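Local coordinates for protein aspartokinase (Clostridium acetobutylicum, PDB 3TVI) that probably catalyses the ATP-dependent phosphorylation of the beta-carboxyl group of L-aspartate, the first step towards threonine, methionine and lysine, at residues Asn32-Arg44 with Gly116-Leu128. Residues are numbered along the deposited sequence; the frame is centred on the assembly and turned at random.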
loop_
_atom_site.group_PDB
_atom_site.type_symbol
_atom_site.label_atom_id
_atom_site.label_comp_id
_atom_site.label_asym_id
_atom_site.label_seq_id
_atom_site.Cartn_x
_atom_site.Cartn_y
_atom_site.Cartn_z
ATOM N N ASN B 32 7.792 -31.367 36.966
ATOM C CA ASN B 32 6.696 -30.465 36.632
ATOM C C ASN B 32 6.132 -30.701 35.227
ATOM O O ASN B 32 5.103 -30.122 34.856
ATOM C CB ASN B 32 7.136 -29.012 36.777
ATOM C CG ASN B 32 7.405 -28.616 38.218
ATOM O OD1 ASN B 32 7.665 -27.450 38.494
ATOM N ND2 ASN B 32 7.350 -29.575 39.142
ATOM N N ARG B 33 6.798 -31.544 34.441
ATOM C CA ARG B 33 6.294 -31.909 33.122
ATOM C C ARG B 33 5.204 -32.956 33.281
ATOM O O ARG B 33 5.408 -34.140 33.029
ATOM C CB ARG B 33 7.429 -32.382 32.211
ATOM C CG ARG B 33 8.272 -31.214 31.730
ATOM C CD ARG B 33 9.600 -31.631 31.123
ATOM N NE ARG B 33 10.367 -30.449 30.710
ATOM C CZ ARG B 33 11.690 -30.310 30.805
ATOM N NH1 ARG B 33 12.466 -31.259 31.323
ATOM N NH2 ARG B 33 12.250 -29.186 30.402
ATOM N N LYS B 34 4.033 -32.481 33.695
ATOM C CA LYS B 34 2.913 -33.343 34.044
ATOM C C LYS B 34 2.124 -33.845 32.821
ATOM O O LYS B 34 1.725 -35.005 32.779
ATOM C CB LYS B 34 1.997 -32.604 35.034
ATOM C CG LYS B 34 2.691 -32.270 36.356
ATOM C CD LYS B 34 1.728 -31.804 37.441
ATOM C CE LYS B 34 1.763 -32.700 38.691
ATOM N NZ LYS B 34 3.087 -32.833 39.383
ATOM N N TYR B 35 1.923 -32.993 31.817
ATOM C CA TYR B 35 1.054 -33.340 30.680
ATOM C C TYR B 35 1.771 -33.380 29.328
ATOM O O TYR B 35 2.545 -32.493 29.003
ATOM C CB TYR B 35 -0.158 -32.407 30.679
ATOM C CG TYR B 35 -0.802 -32.440 32.034
ATOM C CD1 TYR B 35 -1.321 -33.624 32.532
ATOM C CD2 TYR B 35 -0.822 -31.320 32.853
ATOM C CE1 TYR B 35 -1.879 -33.687 33.796
ATOM C CE2 TYR B 35 -1.378 -31.370 34.122
ATOM C CZ TYR B 35 -1.900 -32.560 34.586
ATOM O OH TYR B 35 -2.449 -32.635 35.834
ATOM N N ILE B 36 1.501 -34.431 28.558
ATOM C CA ILE B 36 2.269 -34.756 27.361
ATOM C C ILE B 36 1.368 -34.925 26.141
ATOM O O ILE B 36 0.441 -35.739 26.154
ATOM C CB ILE B 36 3.059 -36.070 27.548
ATOM C CG1 ILE B 36 4.059 -35.942 28.703
ATOM C CG2 ILE B 36 3.795 -36.447 26.266
ATOM C CD1 ILE B 36 3.446 -36.093 30.080
ATOM N N ILE B 37 1.655 -34.175 25.082
ATOM C CA ILE B 37 0.860 -34.225 23.871
ATOM C C ILE B 37 1.747 -34.640 22.699
ATOM O O ILE B 37 2.673 -33.910 22.349
ATOM C CB ILE B 37 0.237 -32.858 23.576
ATOM C CG1 ILE B 37 -0.782 -32.492 24.655
ATOM C CG2 ILE B 37 -0.442 -32.874 22.218
ATOM C CD1 ILE B 37 -0.194 -32.230 26.027
ATOM N N PRO B 38 1.481 -35.819 22.096
ATOM C CA PRO B 38 2.293 -36.341 20.996
ATOM C C PRO B 38 1.728 -36.116 19.606
ATOM O O PRO B 38 0.515 -36.125 19.414
ATOM C CB PRO B 38 2.290 -37.840 21.266
ATOM C CG PRO B 38 0.933 -38.081 21.818
ATOM C CD PRO B 38 0.569 -36.854 22.613
ATOM N N SER B 39 2.629 -35.941 18.649
ATOM C CA SER B 39 2.306 -36.009 17.237
ATOM C C SER B 39 2.456 -37.451 16.793
ATOM O O SER B 39 2.696 -38.327 17.620
ATOM C CB SER B 39 3.273 -35.149 16.446
ATOM O OG SER B 39 3.486 -33.933 17.135
ATOM N N ALA B 40 2.314 -37.695 15.492
ATOM C CA ALA B 40 2.507 -39.030 14.931
ATOM C C ALA B 40 3.931 -39.112 14.436
ATOM O O ALA B 40 4.547 -38.080 14.184
ATOM C CB ALA B 40 1.536 -39.285 13.797
ATOM N N PRO B 41 4.465 -40.329 14.285
ATOM C CA PRO B 41 5.865 -40.452 13.915
ATOM C C PRO B 41 6.233 -39.724 12.624
ATOM O O PRO B 41 5.620 -39.940 11.572
ATOM C CB PRO B 41 6.060 -41.968 13.764
ATOM C CG PRO B 41 5.031 -42.562 14.652
ATOM C CD PRO B 41 3.848 -41.648 14.500
ATOM N N GLY B 42 7.243 -38.870 12.725
ATOM C CA GLY B 42 7.759 -38.149 11.581
ATOM C C GLY B 42 8.529 -39.057 10.659
ATOM O O GLY B 42 8.900 -40.155 11.041
ATOM N N LYS B 43 8.775 -38.582 9.443
ATOM C CA LYS B 43 9.537 -39.349 8.469
ATOM C C LYS B 43 10.969 -39.354 8.966
ATOM O O LYS B 43 11.449 -38.360 9.502
ATOM C CB LYS B 43 9.458 -38.739 7.068
ATOM C CG LYS B 43 8.130 -38.077 6.734
ATOM C CD LYS B 43 7.779 -38.167 5.254
ATOM C CE LYS B 43 8.833 -37.543 4.357
ATOM N NZ LYS B 43 8.331 -37.461 2.962
ATOM N N ARG B 44 11.642 -40.481 8.813
ATOM C CA ARG B 44 13.011 -40.611 9.307
ATOM C C ARG B 44 14.035 -40.381 8.202
ATOM O O ARG B 44 15.217 -40.203 8.486
ATOM C CB ARG B 44 13.227 -41.946 10.043
ATOM C CG ARG B 44 12.599 -43.185 9.418
ATOM C CD ARG B 44 11.983 -44.058 10.498
ATOM N NE ARG B 44 11.662 -45.415 10.042
ATOM C CZ ARG B 44 10.608 -45.744 9.300
ATOM N NH1 ARG B 44 9.750 -44.822 8.888
ATOM N NH2 ARG B 44 10.416 -47.004 8.960
ATOM N N GLY B 116 -2.685 -42.109 14.122
ATOM C CA GLY B 116 -1.247 -41.926 14.304
ATOM C C GLY B 116 -0.912 -41.325 15.662
ATOM O O GLY B 116 0.036 -41.746 16.323
ATOM N N GLU B 117 -1.713 -40.351 16.085
ATOM C CA GLU B 117 -1.464 -39.617 17.325
ATOM C C GLU B 117 -1.930 -40.474 18.488
ATOM O O GLU B 117 -1.225 -40.626 19.486
ATOM C CB GLU B 117 -2.204 -38.275 17.355
ATOM C CG GLU B 117 -2.648 -37.709 16.011
ATOM C CD GLU B 117 -1.501 -37.371 15.074
ATOM O OE1 GLU B 117 -0.352 -37.342 15.554
ATOM O OE2 GLU B 117 -1.747 -37.129 13.866
ATOM N N TYR B 118 -3.131 -41.030 18.339
ATOM C CA TYR B 118 -3.698 -41.998 19.291
ATOM C C TYR B 118 -2.716 -43.119 19.664
ATOM O O TYR B 118 -2.493 -43.382 20.846
ATOM C CB TYR B 118 -4.991 -42.603 18.715
ATOM C CG TYR B 118 -5.605 -43.675 19.574
ATOM C CD1 TYR B 118 -6.479 -43.354 20.599
ATOM C CD2 TYR B 118 -5.301 -45.018 19.368
ATOM C CE1 TYR B 118 -7.038 -44.337 21.400
ATOM C CE2 TYR B 118 -5.852 -46.006 20.164
ATOM C CZ TYR B 118 -6.722 -45.658 21.178
ATOM O OH TYR B 118 -7.269 -46.635 21.978
ATOM N N LEU B 119 -2.130 -43.776 18.671
ATOM C CA LEU B 119 -1.246 -44.901 18.961
ATOM C C LEU B 119 -0.015 -44.433 19.739
ATOM O O LEU B 119 0.358 -45.038 20.745
ATOM C CB LEU B 119 -0.840 -45.634 17.682
ATOM C CG LEU B 119 -1.957 -46.410 16.974
ATOM C CD1 LEU B 119 -1.483 -46.979 15.643
ATOM C CD2 LEU B 119 -2.481 -47.516 17.870
ATOM N N ASN B 120 0.604 -43.345 19.289
ATOM C CA ASN B 120 1.694 -42.734 20.049
ATOM C C ASN B 120 1.249 -42.383 21.462
ATOM O O ASN B 120 2.022 -42.488 22.421
ATOM C CB ASN B 120 2.209 -41.474 19.349
ATOM C CG ASN B 120 3.257 -41.778 18.303
ATOM O OD1 ASN B 120 3.616 -42.929 18.095
ATOM N ND2 ASN B 120 3.758 -40.743 17.640
ATOM N N GLY B 121 0.000 -41.954 21.585
ATOM C CA GLY B 121 -0.544 -41.599 22.878
ATOM C C GLY B 121 -0.542 -42.787 23.802
ATOM O O GLY B 121 -0.050 -42.708 24.914
ATOM N N VAL B 122 -1.083 -43.899 23.321
ATOM C CA VAL B 122 -1.260 -45.079 24.164
ATOM C C VAL B 122 0.093 -45.695 24.524
ATOM O O VAL B 122 0.268 -46.198 25.635
ATOM C CB VAL B 122 -2.192 -46.117 23.507
ATOM C CG1 VAL B 122 -3.569 -45.518 23.286
ATOM C CG2 VAL B 122 -1.616 -46.595 22.188
ATOM N N ILE B 123 1.042 -45.624 23.592
ATOM C CA ILE B 123 2.401 -46.112 23.817
ATOM C C ILE B 123 3.100 -45.270 24.873
ATOM O O ILE B 123 3.724 -45.801 25.793
ATOM C CB ILE B 123 3.246 -46.054 22.530
ATOM C CG1 ILE B 123 2.743 -47.064 21.508
ATOM C CG2 ILE B 123 4.711 -46.327 22.831
ATOM C CD1 ILE B 123 3.419 -46.936 20.166
ATOM N N LEU B 124 3.003 -43.954 24.719
ATOM C CA LEU B 124 3.649 -43.028 25.637
ATOM C C LEU B 124 3.079 -43.082 27.041
ATOM O O LEU B 124 3.812 -42.907 27.999
ATOM C CB LEU B 124 3.551 -41.586 25.132
ATOM C CG LEU B 124 4.641 -41.077 24.186
ATOM C CD1 LEU B 124 4.917 -39.599 24.464
ATOM C CD2 LEU B 124 5.925 -41.889 24.322
ATOM N N ALA B 125 1.779 -43.304 27.172
ATOM C CA ALA B 125 1.185 -43.407 28.499
ATOM C C ALA B 125 1.831 -44.574 29.249
ATOM O O ALA B 125 2.122 -44.477 30.442
ATOM C CB ALA B 125 -0.326 -43.581 28.412
ATOM N N LYS B 126 2.078 -45.668 28.536
ATOM C CA LYS B 126 2.704 -46.832 29.145
ATOM C C LYS B 126 4.158 -46.527 29.424
ATOM O O LYS B 126 4.620 -46.683 30.549
ATOM C CB LYS B 126 2.591 -48.059 28.235
ATOM C CG LYS B 126 2.840 -49.379 28.940
ATOM C CD LYS B 126 1.712 -49.742 29.896
ATOM C CE LYS B 126 2.196 -50.689 30.989
ATOM N NZ LYS B 126 1.282 -50.721 32.167
ATOM N N TYR B 127 4.854 -46.055 28.397
ATOM C CA TYR B 127 6.298 -45.854 28.446
ATOM C C TYR B 127 6.726 -44.830 29.474
ATOM O O TYR B 127 7.818 -44.944 30.048
ATOM C CB TYR B 127 6.796 -45.420 27.074
ATOM C CG TYR B 127 8.298 -45.293 26.938
ATOM C CD1 TYR B 127 8.869 -44.125 26.460
ATOM C CD2 TYR B 127 9.136 -46.340 27.254
ATOM C CE1 TYR B 127 10.237 -44.008 26.308
ATOM C CE2 TYR B 127 10.505 -46.231 27.113
ATOM C CZ TYR B 127 11.048 -45.065 26.640
ATOM O OH TYR B 127 12.407 -44.947 26.495
ATOM N N LEU B 128 5.869 -43.836 29.697
ATOM C CA LEU B 128 6.146 -42.754 30.648
ATOM C C LEU B 128 5.338 -42.907 31.928
ATOM O O LEU B 128 5.321 -42.003 32.764
ATOM C CB LEU B 128 5.838 -41.390 30.020
ATOM C CG LEU B 128 6.549 -41.110 28.695
ATOM C CD1 LEU B 128 6.018 -39.842 28.041
ATOM C CD2 LEU B 128 8.051 -41.032 28.916
#
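Pro38 and Asn120 meet where a helix packs against one face of the central sheet of the amino acid kinase fold. Strand 33-38, flanked in that mainly parallel sheet by strands 5-9 and 166-167, and helix 109-127 run in roughly antiparallel directions, with segment axes 8.3 Å apart at closest approach. At the end of the strand the Pro38 ring lies against the helix backbone, its CG about equally near N and CA of Gly121 (4.0 Å to each), while CB of Pro38 touches CB of Asn120.

Asn120 then ties the helix to the loop that continues the strand. CG of Asn120 stands beside its own backbone N (chi1 -86°), and the amide reaches Ser39, whose carbonyl O accepts a hydrogen bond from ND2 at 2.6 Å. The bond is fairly straight (159° at the hydrogen), and Ser39 O lies close to the amide plane of Asn120. The same amide packs against the ring of Pro41, which approaches from the opposite direction, and Tyr79 of helix 69-85 adds a further contact to both residues.

One turn earlier, Glu117, a predicted substrate-binding residue, has a side chain bent at chi2 (-64°), which carries its carboxylate alongside Ala40. OE1 approaches Ala40 N at an angle too poor to count as a hydrogen bond. The hydroxyl of neighbouring Ser39 is hydrogen-bonded to the carbonyl O of Phe9, in the predicted ATP site, and Ala40 lies close to Thr52, another predicted substrate-binding residue, consistent with a loop that borders both the nucleotide and the aspartate sites. Towards the other end the contact becomes wholly apolar: Leu124 crosses Ile36 at about a right angle, with Leu124 CD1 3.8 Å from Ile36 CG2.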